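Local coordinates for protein type IV pilus biogenesis factor PilY1 (Pseudomonas aeruginosa, PDB 3HX6) that primes type IV pilus assembly, takes part in adhesion to host cells, and probably regulates twitching motility and pilus retraction by binding and releasing calcium, at residues 253-257 against 267-271. The protein carries 3 engineered substitutions. Sequence-based numbering, arbitrary orientation.
Sequences SPRLA and YAYAG
Ala-257 sets its methyl group at the edge of the Tyr-269 ring, with CB 4.0 Å from CE1. The ring reaches it diagonally, since Tyr-269 is paired with Arg-255. CG of Tyr-269 is anti to the carbonyl carbon (chi1 -67°), which carries the ring along the strand toward Ala-257. The Arg-255 carbonyl oxygen lies in the ring plane, also at the edge. CB of Tyr-267 touches the same methyl at 4.1 Å, while its ring leads away to a cation-pi contact with Arg-279. The Arg-255 side chain, bent at chi2 and chi3, also turns off, and its NE bonds to the Pro-332 carbonyl. On the face of the sheet opposite Arg-255, Ala-257 and the two tyrosines, Leu-256 lays CD1 on CB of Ala-268 at 3.8 Å, and CB of Pro-254 meets CB of Ala-270 at 3.9 Å.

Two antiparallel hydrogen-bonded pairs hold the backbones. Arg-255 N gives Tyr-269 O a 2.7 Å bond in the carbonyl plane. Tyr-267 N to Ala-257 O is longer, 3.1 Å. A water links Ser-253 O to Gly-271 N.

These strands form the first hairpin of a four-stranded propeller blade. The loop between them carries Asp-258, Asn-260, Asp-262, Val-264 and Asp-266, which bind calcium. The two hydrogen bonds between Ala-257 and Tyr-267 close the base of this loop, holding the neighbours of its first and last ligands side by side.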
# COMPACT_ATOMS: atom_id res chain seq x y z
N SER A 253 -4.68 23.22 -17.43
CA SER A 253 -4.27 21.82 -17.28
C SER A 253 -5.24 20.83 -17.91
O SER A 253 -6.42 20.80 -17.59
CB SER A 253 -4.11 21.48 -15.80
OG SER A 253 -3.38 22.48 -15.12
N PRO A 254 -4.73 19.97 -18.82
CA PRO A 254 -5.64 19.00 -19.44
C PRO A 254 -5.73 17.70 -18.67
O PRO A 254 -4.85 17.38 -17.86
CB PRO A 254 -5.02 18.79 -20.81
CG PRO A 254 -3.55 18.84 -20.49
CD PRO A 254 -3.44 20.02 -19.53
N ARG A 255 -6.80 16.95 -18.91
CA ARG A 255 -6.98 15.64 -18.32
C ARG A 255 -7.15 14.71 -19.53
O ARG A 255 -8.06 14.88 -20.34
CB ARG A 255 -8.24 15.57 -17.45
CG ARG A 255 -8.56 14.17 -16.93
CD ARG A 255 -7.50 13.66 -15.95
NE ARG A 255 -7.37 14.56 -14.81
CZ ARG A 255 -6.51 14.40 -13.81
NH1 ARG A 255 -5.69 13.36 -13.78
NH2 ARG A 255 -6.46 15.30 -12.83
N LEU A 256 -6.26 13.75 -19.67
CA LEU A 256 -6.35 12.83 -20.79
C LEU A 256 -7.27 11.67 -20.44
O LEU A 256 -7.34 11.24 -19.29
CB LEU A 256 -4.96 12.32 -21.17
CG LEU A 256 -4.28 13.14 -22.27
CD1 LEU A 256 -4.32 14.63 -21.93
CD2 LEU A 256 -2.87 12.65 -22.45
N ALA A 257 -8.00 11.18 -21.44
CA ALA A 257 -8.92 10.07 -21.24
C ALA A 257 -8.52 8.91 -22.14
O ALA A 257 -8.20 9.09 -23.31
CB ALA A 257 -10.35 10.50 -21.57
N TYR A 267 -8.84 11.00 -25.72
CA TYR A 267 -9.39 12.36 -25.67
C TYR A 267 -8.62 13.16 -24.63
O TYR A 267 -7.93 12.59 -23.78
CB TYR A 267 -10.85 12.36 -25.21
CG TYR A 267 -11.83 11.58 -26.06
CD1 TYR A 267 -12.24 12.05 -27.30
CD2 TYR A 267 -12.38 10.39 -25.59
CE1 TYR A 267 -13.18 11.36 -28.06
CE2 TYR A 267 -13.32 9.70 -26.33
CZ TYR A 267 -13.72 10.19 -27.56
OH TYR A 267 -14.65 9.49 -28.28
N ALA A 268 -8.78 14.47 -24.68
CA ALA A 268 -8.16 15.36 -23.71
C ALA A 268 -9.25 16.36 -23.36
O ALA A 268 -10.02 16.78 -24.23
CB ALA A 268 -6.95 16.07 -24.32
N TYR A 269 -9.34 16.70 -22.08
CA TYR A 269 -10.32 17.67 -21.62
C TYR A 269 -9.54 18.77 -20.90
O TYR A 269 -8.63 18.48 -20.12
CB TYR A 269 -11.31 17.05 -20.63
CG TYR A 269 -12.24 16.01 -21.22
CD1 TYR A 269 -11.82 14.69 -21.41
CD2 TYR A 269 -13.55 16.34 -21.54
CE1 TYR A 269 -12.71 13.72 -21.88
CE2 TYR A 269 -14.44 15.38 -22.02
CZ TYR A 269 -14.02 14.07 -22.18
OH TYR A 269 -14.91 13.11 -22.61
N ALA A 270 -9.90 20.02 -21.15
CA ALA A 270 -9.20 21.12 -20.51
C ALA A 270 -10.05 22.38 -20.48
O ALA A 270 -10.74 22.71 -21.45
CB ALA A 270 -7.88 21.40 -21.26
N GLY A 271 -10.01 23.09 -19.36
CA GLY A 271 -10.76 24.33 -19.26
C GLY A 271 -9.84 25.45 -19.67
O GLY A 271 -8.64 25.23 -19.90
O HOH W 1 -8.35 22.58 -17.18